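Local coordinates for protein MHC class I antigen (Anolis carolinensis, PDB 7CPO) that probably presents bound peptides to T cells as a class I major histocompatibility molecule of the green anole lizard, at residues I167-L170 and Q171-N175; E104-N107 and D108-G112; W219-G223 and E224-Q228; K250-P253 and K254-E257; R75-R78 and D79-A82. All coordinates share one frame; numbering follows the deposited sequence.

Contact 1 of 5, residues I167-L170 and Q171-N175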
# COMPACT_ATOMS: atom_id res chain seq x y z
N ILE A 167 -20.94 -0.84 1.60
CA ILE A 167 -21.12 0.44 2.28
C ILE A 167 -21.58 0.23 3.72
O ILE A 167 -21.13 0.92 4.64
CB ILE A 167 -22.12 1.32 1.49
CG1 ILE A 167 -21.50 1.74 0.14
CG2 ILE A 167 -22.57 2.53 2.29
CD1 ILE A 167 -20.45 2.87 0.28
N GLU A 168 -22.48 -0.73 3.93
CA GLU A 168 -22.97 -1.02 5.27
C GLU A 168 -21.86 -1.53 6.18
O GLU A 168 -21.76 -1.13 7.34
CB GLU A 168 -24.11 -2.02 5.19
CG GLU A 168 -25.42 -1.35 4.83
CD GLU A 168 -26.45 -2.32 4.29
OE1 GLU A 168 -26.16 -3.53 4.23
OE2 GLU A 168 -27.55 -1.86 3.92
N TRP A 169 -21.00 -2.42 5.67
CA TRP A 169 -19.87 -2.85 6.48
C TRP A 169 -18.90 -1.70 6.72
O TRP A 169 -18.43 -1.50 7.85
CB TRP A 169 -19.17 -4.02 5.81
CG TRP A 169 -19.94 -5.29 5.99
CD1 TRP A 169 -20.64 -5.95 5.03
CD2 TRP A 169 -20.11 -6.03 7.21
NE1 TRP A 169 -21.23 -7.06 5.57
CE2 TRP A 169 -20.92 -7.14 6.90
CE3 TRP A 169 -19.66 -5.87 8.52
CZ2 TRP A 169 -21.29 -8.10 7.87
CZ3 TRP A 169 -20.02 -6.82 9.48
CH2 TRP A 169 -20.84 -7.92 9.15
N LEU A 170 -18.62 -0.91 5.68
CA LEU A 170 -17.75 0.24 5.83
C LEU A 170 -18.25 1.15 6.94
O LEU A 170 -17.49 1.56 7.81
CB LEU A 170 -17.64 1.00 4.51
CG LEU A 170 -16.94 2.37 4.63
CD1 LEU A 170 -15.54 2.21 5.20
CD2 LEU A 170 -16.90 3.11 3.29
N GLN A 171 -19.56 1.43 6.94
CA GLN A 171 -20.11 2.29 7.98
C GLN A 171 -20.02 1.63 9.35
O GLN A 171 -19.81 2.33 10.35
CB GLN A 171 -21.54 2.66 7.65
CG GLN A 171 -21.69 3.63 6.49
CD GLN A 171 -23.05 3.53 5.84
OE1 GLN A 171 -23.77 2.55 6.05
NE2 GLN A 171 -23.43 4.56 5.09
N ARG A 172 -20.18 0.31 9.43
CA ARG A 172 -19.96 -0.37 10.71
C ARG A 172 -18.51 -0.26 11.13
O ARG A 172 -18.22 0.02 12.30
CB ARG A 172 -20.35 -1.85 10.61
CG ARG A 172 -21.73 -2.17 11.07
CD ARG A 172 -22.06 -3.63 10.79
NE ARG A 172 -23.46 -3.73 10.38
CZ ARG A 172 -23.90 -4.22 9.22
NH1 ARG A 172 -23.05 -4.71 8.31
NH2 ARG A 172 -25.20 -4.22 8.98
N TYR A 173 -17.59 -0.49 10.20
CA TYR A 173 -16.17 -0.49 10.55
C TYR A 173 -15.73 0.88 11.04
O TYR A 173 -15.01 0.98 12.04
CB TYR A 173 -15.34 -0.93 9.33
CG TYR A 173 -15.57 -2.37 8.91
CD1 TYR A 173 -16.05 -3.32 9.81
CD2 TYR A 173 -15.32 -2.78 7.60
CE1 TYR A 173 -16.26 -4.65 9.42
CE2 TYR A 173 -15.51 -4.10 7.21
CZ TYR A 173 -15.99 -5.03 8.12
OH TYR A 173 -16.19 -6.33 7.75
N LEU A 174 -16.20 1.94 10.39
CA LEU A 174 -15.78 3.29 10.76
C LEU A 174 -16.15 3.60 12.20
O LEU A 174 -15.37 4.21 12.93
CB LEU A 174 -16.40 4.32 9.82
CG LEU A 174 -15.71 4.48 8.47
CD1 LEU A 174 -16.62 5.25 7.54
CD2 LEU A 174 -14.38 5.20 8.65
N ASN A 175 -17.34 3.17 12.62
CA ASN A 175 -17.72 3.37 14.01
C ASN A 175 -16.88 2.50 14.94
O ASN A 175 -16.38 2.97 15.96
CB ASN A 175 -19.20 3.07 14.21
CG ASN A 175 -19.59 3.06 15.68
OD1 ASN A 175 -19.52 4.09 16.34
ND2 ASN A 175 -19.97 1.90 16.20
O HOH W 1 -23.88 0.19 8.57
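Trp169 sets its CG beside its own backbone N and opposite its carbonyl carbon (chi1 -76°), while Arg172, three residues on, bends its chain at chi3; together the two turns bring NH1 of the arginine over the indole. NH1 hangs above the middle of the ring, 3.4 Å from Trp169 CD2. Arg172 CZ lies 4.5 Å from the centroid of the six-membered ring, almost on its normal, a cation-pi contact. The guanidinium does not lie flat: its plane stands 71° from the indole, so it meets the ring edge-on. Tyr173 also reaches Trp169, with its CE1 3.7 Å from Trp169 CE3 and the two ring planes inclined by 34°. Beneath the tyrosine ring sits Trp169 O, which also takes the N-H of Tyr173 at 2.7 Å in the helix ladder. Tyr173 OH is held outside the turn by Tyr62 OH and the backbone of the bound peptide, and the peptide also meets the Trp169 ring. On the buried side Leu170 CD1 touches Leu174 CG at 4.0 Å. This part of helix 152-176 walls the peptide groove: Ile167 and Leu170 rest on strand 96-105, Tyr173 on strands 5-14 and 25-30, and Trp169 reaches across to Val55 and Asp59.

Contact 2 of 5, residues E104-N107 and D108-G112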
# COMPACT_ATOMS: atom_id res chain seq x y z
N GLU A 104 -16.57 3.31 -1.96
CA GLU A 104 -16.22 4.62 -1.45
C GLU A 104 -17.49 5.31 -0.96
O GLU A 104 -18.50 5.31 -1.66
CB GLU A 104 -15.54 5.45 -2.53
CG GLU A 104 -15.00 6.77 -2.02
CD GLU A 104 -14.55 7.70 -3.14
OE1 GLU A 104 -14.78 7.35 -4.32
OE2 GLU A 104 -14.00 8.77 -2.84
N LEU A 105 -17.43 5.88 0.23
CA LEU A 105 -18.52 6.69 0.78
C LEU A 105 -18.02 8.12 0.93
O LEU A 105 -17.18 8.40 1.80
CB LEU A 105 -18.99 6.12 2.12
CG LEU A 105 -20.09 6.93 2.79
CD1 LEU A 105 -21.38 6.93 1.91
CD2 LEU A 105 -20.35 6.41 4.19
N ARG A 106 -18.53 9.03 0.11
CA ARG A 106 -18.03 10.40 0.21
C ARG A 106 -18.76 11.17 1.30
O ARG A 106 -19.79 10.73 1.84
CB ARG A 106 -18.14 11.09 -1.15
CG ARG A 106 -17.63 10.20 -2.26
CD ARG A 106 -17.49 10.88 -3.61
NE ARG A 106 -17.18 9.86 -4.63
CZ ARG A 106 -18.10 9.21 -5.34
NH1 ARG A 106 -19.39 9.48 -5.17
NH2 ARG A 106 -17.73 8.30 -6.23
N ASN A 107 -18.20 12.34 1.66
CA ASN A 107 -18.76 13.16 2.74
C ASN A 107 -20.13 13.70 2.40
O ASN A 107 -20.88 14.08 3.32
CB ASN A 107 -17.84 14.33 3.07
CG ASN A 107 -16.79 13.96 4.09
OD1 ASN A 107 -16.85 12.88 4.70
ND2 ASN A 107 -15.82 14.86 4.29
N ASP A 108 -20.47 13.78 1.13
CA ASP A 108 -21.80 14.21 0.73
C ASP A 108 -22.79 13.05 0.67
O ASP A 108 -23.91 13.24 0.18
CB ASP A 108 -21.71 14.93 -0.62
CG ASP A 108 -21.29 14.00 -1.76
OD1 ASP A 108 -21.08 12.79 -1.53
OD2 ASP A 108 -21.19 14.48 -2.91
N TRP A 109 -22.40 11.86 1.13
CA TRP A 109 -23.21 10.64 1.16
C TRP A 109 -23.53 10.09 -0.23
O TRP A 109 -24.43 9.25 -0.39
CB TRP A 109 -24.48 10.88 1.99
CG TRP A 109 -24.07 11.10 3.41
CD1 TRP A 109 -23.70 12.28 3.99
CD2 TRP A 109 -23.89 10.09 4.41
NE1 TRP A 109 -23.34 12.07 5.31
CE2 TRP A 109 -23.44 10.73 5.59
CE3 TRP A 109 -24.08 8.70 4.43
CZ2 TRP A 109 -23.18 10.04 6.77
CZ3 TRP A 109 -23.83 8.02 5.60
CH2 TRP A 109 -23.38 8.69 6.76
N SER A 110 -22.79 10.53 -1.25
CA SER A 110 -22.70 9.76 -2.47
C SER A 110 -21.67 8.64 -2.31
O SER A 110 -20.78 8.68 -1.44
CB SER A 110 -22.34 10.66 -3.66
OG SER A 110 -21.00 11.13 -3.60
N LYS A 111 -21.79 7.63 -3.16
CA LYS A 111 -20.97 6.44 -3.04
C LYS A 111 -20.45 6.01 -4.41
O LYS A 111 -21.00 6.38 -5.45
CB LYS A 111 -21.73 5.30 -2.38
CG LYS A 111 -23.19 5.27 -2.69
CD LYS A 111 -23.94 4.40 -1.70
CE LYS A 111 -25.27 3.95 -2.27
NZ LYS A 111 -26.02 3.09 -1.30
N GLY A 112 -19.37 5.24 -4.39
CA GLY A 112 -18.86 4.62 -5.59
C GLY A 112 -18.36 3.22 -5.27
O GLY A 112 -18.36 2.78 -4.12
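Asp108 comes first, its OD1 passing 3.4 Å from CB of Arg106. With CG lodged between the backbone N and the carbonyl carbon (chi1 66°), the carboxylate folds back over the turn, and OD1 is gripped twice by Ser110. Ser110 OG donates to the syn lone pair of Asp108 OD1 at 2.7 Å, and Ser110 N comes in from above the carboxylate plane, closing an Asx turn. Trp109 gives its N-H to Arg106 O, and its indole swings to the side of Leu105, where CZ3 lies 4.1 Å from Leu105 CD2. Ser110 is the hub: its O takes the backbone N-H of Arg106 at 2.8 Å, and its OG accepts from Arg106 NH1 at 2.8 Å, lying in the guanidinium plane. That chain from arginine through serine to aspartate fixes the rotation of the guanidinium, whose NE also makes a salt bridge of 3.5 Å to OE1 of Glu104; Glu104 OE2 is hydrogen-bonded to Ser4 OG. Lys111 stands opposite Leu105 in a non-hydrogen-bonded pair and sends its NZ away to the carbonyl O of Glu163. Gly112 pairs with Glu104 through two backbone bonds, and Arg106 NH2 runs past its CA. A type I turn from Arg106 to Trp109, followed by a G1 bulge at Trp109, is the classic 3:5 beta hairpin; here it joins strands 96-105 and 111-119 in the floor of the MHC class I peptide-binding domain.

Contact 3 of 5, residues W219-G223 and E224-Q228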
# COMPACT_ATOMS: atom_id res chain seq x y z
N TRP A 219 9.11 23.33 -0.47
CA TRP A 219 10.14 24.31 -0.19
C TRP A 219 9.72 25.68 -0.74
O TRP A 219 9.26 25.80 -1.88
CB TRP A 219 11.47 23.87 -0.80
CG TRP A 219 12.22 22.97 0.09
CD1 TRP A 219 12.35 21.61 -0.02
CD2 TRP A 219 12.95 23.35 1.25
NE1 TRP A 219 13.12 21.13 1.00
CE2 TRP A 219 13.51 22.18 1.80
CE3 TRP A 219 13.21 24.58 1.88
CZ2 TRP A 219 14.30 22.19 2.95
CZ3 TRP A 219 13.99 24.60 3.02
CH2 TRP A 219 14.53 23.41 3.54
N THR A 220 9.86 26.70 0.09
CA THR A 220 9.59 28.06 -0.36
C THR A 220 10.89 28.84 -0.49
O THR A 220 11.93 28.49 0.07
CB THR A 220 8.61 28.75 0.59
OG1 THR A 220 9.06 28.63 1.94
CG2 THR A 220 7.26 28.11 0.47
N ARG A 221 10.82 29.90 -1.29
CA ARG A 221 11.93 30.81 -1.52
C ARG A 221 11.36 32.21 -1.42
O ARG A 221 10.47 32.56 -2.21
CB ARG A 221 12.56 30.57 -2.90
CG ARG A 221 13.76 31.44 -3.27
CD ARG A 221 14.26 30.98 -4.62
NE ARG A 221 15.46 31.67 -5.08
CZ ARG A 221 15.47 32.65 -5.98
NH1 ARG A 221 14.34 33.08 -6.52
NH2 ARG A 221 16.61 33.20 -6.33
N ASP A 222 11.82 32.99 -0.45
CA ASP A 222 11.19 34.28 -0.12
C ASP A 222 9.67 34.12 -0.01
O ASP A 222 8.90 34.97 -0.46
CB ASP A 222 11.52 35.38 -1.13
CG ASP A 222 13.01 35.62 -1.29
OD1 ASP A 222 13.79 35.22 -0.40
OD2 ASP A 222 13.39 36.24 -2.31
N GLY A 223 9.25 33.00 0.57
CA GLY A 223 7.85 32.76 0.83
C GLY A 223 7.08 32.08 -0.28
O GLY A 223 5.97 31.60 -0.03
N GLU A 224 7.63 32.01 -1.49
CA GLU A 224 6.93 31.47 -2.65
C GLU A 224 7.28 30.00 -2.89
O GLU A 224 8.42 29.58 -2.66
CB GLU A 224 7.26 32.29 -3.91
CG GLU A 224 6.93 33.78 -3.84
CD GLU A 224 5.46 34.06 -3.56
OE1 GLU A 224 5.16 34.61 -2.48
OE2 GLU A 224 4.61 33.73 -4.43
N VAL A 225 6.31 29.23 -3.38
CA VAL A 225 6.57 27.82 -3.66
C VAL A 225 7.65 27.71 -4.73
O VAL A 225 7.63 28.43 -5.74
CB VAL A 225 5.28 27.10 -4.10
CG1 VAL A 225 5.59 25.67 -4.52
CG2 VAL A 225 4.23 27.11 -2.98
N TRP A 226 8.58 26.79 -4.52
CA TRP A 226 9.78 26.70 -5.34
C TRP A 226 10.01 25.24 -5.73
O TRP A 226 10.00 24.35 -4.86
CB TRP A 226 11.00 27.28 -4.59
CG TRP A 226 12.28 27.39 -5.38
CD1 TRP A 226 13.38 26.58 -5.29
CD2 TRP A 226 12.62 28.41 -6.33
NE1 TRP A 226 14.37 27.01 -6.14
CE2 TRP A 226 13.93 28.13 -6.79
CE3 TRP A 226 11.95 29.53 -6.85
CZ2 TRP A 226 14.57 28.93 -7.73
CZ3 TRP A 226 12.59 30.31 -7.79
CH2 TRP A 226 13.89 30.01 -8.22
N LEU A 227 10.21 25.00 -7.02
CA LEU A 227 10.34 23.64 -7.53
C LEU A 227 11.61 23.42 -8.33
O LEU A 227 11.83 22.31 -8.82
CB LEU A 227 9.13 23.27 -8.40
CG LEU A 227 7.83 23.23 -7.61
CD1 LEU A 227 6.64 23.69 -8.45
CD2 LEU A 227 7.61 21.85 -7.05
N GLN A 228 12.45 24.43 -8.48
CA GLN A 228 13.71 24.25 -9.17
C GLN A 228 14.68 23.49 -8.28
O GLN A 228 14.88 23.85 -7.11
CB GLN A 228 14.27 25.62 -9.56
CG GLN A 228 15.69 25.61 -10.04
CD GLN A 228 16.15 26.99 -10.44
OE1 GLN A 228 15.41 27.74 -11.09
NE2 GLN A 228 17.37 27.35 -10.04
O HOH W 2 8.79 22.64 -3.37
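Glu224 O accepts the backbone N-H of Arg221, with Arg221 N at 2.8 Å and in the carbonyl plane. Thr220 CA also makes a CA-H...O contact with Glu224 O, at 3.0 Å. The return bond, from Glu224 N to Arg221 O, is 3.0 Å long and comes in well above the carbonyl plane. Between them the chain reverses in a type I' turn, with Asp222 and Gly223 at the corner and both at positive phi. This beta hairpin with a two-residue loop joins strand 216-221 of the immunoglobulin C1-set domain to the short edge strand 224-225. Trp219, further back along the first strand, packs its indole against Cys205 and Cys261, the disulfide pair of the domain core, and its NE1 is bonded to Arg247 O. On the hairpin side its carbonyl O receives Trp226 N at 2.9 Å, while a water bridges Trp219 N and Trp226 O. From the paired strand, the Arg221 side chain runs extended along Trp226, both side chains leaving the backbone with CG opposite N (chi1 -179° and -173°). Arg221 CD sits over the centre of the six-membered ring, 3.4 Å from its centroid, a CH-pi contact. Further out the guanidinium lies on the same face, its plane 28° from the indole, and NH1 comes to 3.5 Å of Trp226 CH2. Arg221 NE is bonded to Tyr259 OH, and Gln228 CB covers the opposite face of the indole.

Contact 4 of 5, residues K250-P253 and K254-E257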
# COMPACT_ATOMS: atom_id res chain seq x y z
N LYS A 250 18.40 22.21 -3.76
CA LYS A 250 19.79 22.63 -3.83
C LYS A 250 19.82 24.15 -3.74
O LYS A 250 19.22 24.84 -4.57
CB LYS A 250 20.49 22.14 -5.10
CG LYS A 250 22.01 22.28 -4.96
CD LYS A 250 22.82 21.76 -6.15
CE LYS A 250 23.41 20.37 -5.84
NZ LYS A 250 24.42 20.37 -4.73
N VAL A 251 20.48 24.67 -2.70
CA VAL A 251 20.51 26.10 -2.45
C VAL A 251 21.94 26.58 -2.53
O VAL A 251 22.90 25.81 -2.55
CB VAL A 251 19.89 26.50 -1.10
CG1 VAL A 251 18.51 25.89 -0.94
CG2 VAL A 251 20.83 26.12 0.04
N ASP A 252 22.05 27.84 -2.50
CA ASP A 252 23.11 28.61 -3.07
C ASP A 252 24.13 28.98 -2.01
O ASP A 252 23.87 28.85 -0.80
CB ASP A 252 22.49 29.85 -3.72
CG ASP A 252 21.12 29.55 -4.35
OD1 ASP A 252 21.07 28.90 -5.43
OD2 ASP A 252 20.09 29.92 -3.74
N PRO A 253 25.33 29.40 -2.42
CA PRO A 253 26.26 29.96 -1.44
C PRO A 253 25.63 31.21 -0.86
O PRO A 253 25.00 32.00 -1.58
CB PRO A 253 27.52 30.28 -2.26
CG PRO A 253 27.25 29.83 -3.67
CD PRO A 253 25.77 29.68 -3.80
N LYS A 254 25.75 31.37 0.46
CA LYS A 254 25.40 32.59 1.16
C LYS A 254 23.91 32.86 1.18
O LYS A 254 23.50 33.93 1.61
CB LYS A 254 26.08 33.83 0.54
CG LYS A 254 27.60 33.72 0.30
CD LYS A 254 28.40 34.26 1.45
CE LYS A 254 28.84 35.68 1.13
NZ LYS A 254 28.85 36.51 2.35
N GLU A 255 23.07 31.94 0.70
CA GLU A 255 21.67 32.27 0.47
C GLU A 255 20.72 31.41 1.27
O GLU A 255 19.51 31.43 1.02
CB GLU A 255 21.33 32.18 -1.01
CG GLU A 255 20.61 33.40 -1.51
CD GLU A 255 20.61 33.51 -3.02
OE1 GLU A 255 20.10 34.53 -3.54
OE2 GLU A 255 21.10 32.58 -3.69
N ARG A 256 21.23 30.69 2.27
CA ARG A 256 20.45 29.67 2.98
C ARG A 256 19.13 30.21 3.51
O ARG A 256 18.10 29.54 3.41
CB ARG A 256 21.28 29.10 4.13
CG ARG A 256 21.18 27.61 4.22
CD ARG A 256 22.01 27.08 5.33
NE ARG A 256 23.41 26.95 4.95
CZ ARG A 256 24.34 27.86 5.24
NH1 ARG A 256 24.01 28.98 5.89
NH2 ARG A 256 25.59 27.65 4.86
N GLU A 257 19.14 31.42 4.08
CA GLU A 257 18.02 31.98 4.84
C GLU A 257 16.80 32.31 3.99
O GLU A 257 15.77 32.70 4.54
CB GLU A 257 18.47 33.25 5.57
CG GLU A 257 18.67 34.48 4.66
CD GLU A 257 19.94 34.40 3.79
OE1 GLU A 257 20.73 33.44 3.95
OE2 GLU A 257 20.13 35.30 2.95
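Asp252 and Glu255 bring their carboxylates together across a type II beta turn, which runs from one to the other and leads out of strand 243-251 toward strand 259-264 in the immunoglobulin C1-set domain. Pro253 and Lys254 form the corner, the lysine at positive phi, and no hydrogen bond passes between the two segments. The two acids meet through unusual first torsions. Asp252 keeps CG opposite its carbonyl carbon, but the torsion is pulled well away from the usual value, to chi1 -36°. Glu255 is turned further still from a staggered position, with chi1 at -130°, and its chain then runs straight out to the carboxylate. The planes of the two acid groups end 66° apart. Such closeness of two acids may raise the affinity of one of them for a proton, though neighbours would ease the charge: Asp252 OD2 is bonded to Tyr259 OH, and Glu255 OE1 forms a salt bridge with Arg258. Lys254 bends at three torsions in a row and leads away from the turn. Beneath the turn Val251 CG2 just reaches Arg256 CG at 4.5 Å, and the arginine carries its NE on to a salt bridge with Glu201. The closest approach of the acids is 2.8 Å, from Asp252 OD2 to Glu255 OE2, and the same OE2 also lies 3.1 Å from Asp252 CB.

Contact 5 of 5, residues R75-R78 and D79-A82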
# COMPACT_ATOMS: atom_id res chain seq x y z
N ARG A 75 -9.16 -21.05 -4.16
CA ARG A 75 -9.31 -22.17 -5.09
C ARG A 75 -9.75 -21.68 -6.47
O ARG A 75 -9.27 -22.16 -7.49
CB ARG A 75 -10.28 -23.21 -4.54
CG ARG A 75 -9.59 -24.27 -3.67
CD ARG A 75 -10.53 -25.39 -3.22
NE ARG A 75 -11.65 -24.80 -2.51
CZ ARG A 75 -11.69 -24.60 -1.20
NH1 ARG A 75 -10.68 -24.99 -0.43
NH2 ARG A 75 -12.75 -24.01 -0.66
N SER A 76 -10.68 -20.71 -6.51
CA SER A 76 -11.12 -20.15 -7.79
C SER A 76 -9.96 -19.52 -8.54
O SER A 76 -9.87 -19.62 -9.77
CB SER A 76 -12.20 -19.10 -7.57
OG SER A 76 -13.45 -19.66 -7.19
N PHE A 77 -9.06 -18.85 -7.82
CA PHE A 77 -7.96 -18.16 -8.50
C PHE A 77 -6.98 -19.16 -9.10
O PHE A 77 -6.47 -18.93 -10.20
CB PHE A 77 -7.27 -17.18 -7.53
CG PHE A 77 -7.96 -15.84 -7.44
CD1 PHE A 77 -9.34 -15.75 -7.47
CD2 PHE A 77 -7.23 -14.67 -7.35
CE1 PHE A 77 -9.98 -14.53 -7.41
CE2 PHE A 77 -7.87 -13.44 -7.29
CZ PHE A 77 -9.25 -13.38 -7.32
N ARG A 78 -6.74 -20.29 -8.43
CA ARG A 78 -5.94 -21.34 -9.04
C ARG A 78 -6.55 -21.78 -10.36
O ARG A 78 -5.85 -21.91 -11.37
CB ARG A 78 -5.79 -22.54 -8.10
CG ARG A 78 -5.15 -22.18 -6.77
CD ARG A 78 -4.46 -23.39 -6.15
NE ARG A 78 -5.35 -24.13 -5.27
CZ ARG A 78 -5.45 -23.88 -3.97
NH1 ARG A 78 -4.72 -22.91 -3.42
NH2 ARG A 78 -6.29 -24.59 -3.21
N ASP A 79 -7.86 -22.01 -10.37
CA ASP A 79 -8.56 -22.30 -11.61
C ASP A 79 -8.40 -21.16 -12.62
O ASP A 79 -8.21 -21.41 -13.81
CB ASP A 79 -10.04 -22.55 -11.34
CG ASP A 79 -10.32 -23.94 -10.86
OD1 ASP A 79 -9.39 -24.59 -10.33
OD2 ASP A 79 -11.48 -24.38 -11.00
N HIS A 80 -8.51 -19.91 -12.17
CA HIS A 80 -8.44 -18.80 -13.12
C HIS A 80 -7.08 -18.78 -13.79
O HIS A 80 -6.98 -18.70 -15.03
CB HIS A 80 -8.72 -17.45 -12.44
CG HIS A 80 -10.14 -17.27 -12.01
ND1 HIS A 80 -11.15 -18.13 -12.37
CD2 HIS A 80 -10.71 -16.34 -11.21
CE1 HIS A 80 -12.29 -17.72 -11.84
NE2 HIS A 80 -12.05 -16.64 -11.12
N LEU A 81 -6.01 -18.88 -12.99
CA LEU A 81 -4.66 -18.88 -13.55
C LEU A 81 -4.49 -19.99 -14.59
O LEU A 81 -3.81 -19.78 -15.61
CB LEU A 81 -3.63 -19.03 -12.43
CG LEU A 81 -3.42 -17.71 -11.70
CD1 LEU A 81 -2.83 -17.90 -10.31
CD2 LEU A 81 -2.56 -16.80 -12.56
N ALA A 82 -5.11 -21.16 -14.37
CA ALA A 82 -5.00 -22.24 -15.35
C ALA A 82 -5.75 -21.92 -16.63
O ALA A 82 -5.27 -22.20 -17.73
CB ALA A 82 -5.52 -23.55 -14.75
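Phe77 and His80 meet on the inner face of one helical turn, Phe77 CD1 lying 4.0 Å from His80 CD2 with the ring planes 34° apart, in an oblique arrangement. The imidazole is set by its first torsion: CG beside the backbone N (chi1 -70°) lays the ring back over the preceding turn, so that Ser76 O sits under one of its faces, 3.3 Å from His80 CG. That same oxygen accepts the backbone N-H of His80 at 2.8 Å, and Leu81 N bonds to Phe77 O at 2.8 Å, nearly straight. Leu81 packs its CB and CG against this carbonyl as well. The outer face is looser. Asp79 N to Arg75 O and Ala82 N to Arg78 O are both 3.2 Å, a difference consistent with a helix that curves slightly toward its buried side. Asp79 leans its OD1 back to 3.7 Å from Arg75 O without a bond, and Arg78, bent at chi3, spreads its guanidinium over Arg75 CA while making only a long, weak ion pair with Glu74. Arg75, Arg78 and Asp79 all lie on this solvent side. Inward, Ser76, Phe77 and His80 each pack on apolar side-chain atoms of the bound peptide. Helix 62-87 here forms one wall of the groove: Phe77 meets Phe97 edge-to-face and packs on strands 5-14 and 111-119, where Leu81 also rests on Ser13 and Tyr119.

Overall arrangement
Contacts 1, 2 and 5 belong to the peptide-binding domain, contacts 3 and 4 to the immunoglobulin-type domain. Contacts 1 and 5 sit on the two helices that flank the groove, their centres about 30 Å apart, and both touch the bound peptide. Contact 2 is a hairpin of the sheet beneath; its centre is about 12 Å from that of contact 1, and the two meet directly where Gln171 NE2 lies 3.5 Å from Trp109 CZ3. Contacts 3 and 4 also neighbour each other, centres about 12 Å apart, without touching, though Arg258 and Tyr259 serve both. They lie far from the groove: contact 4 is about 59 Å from contact 5, centre to centre.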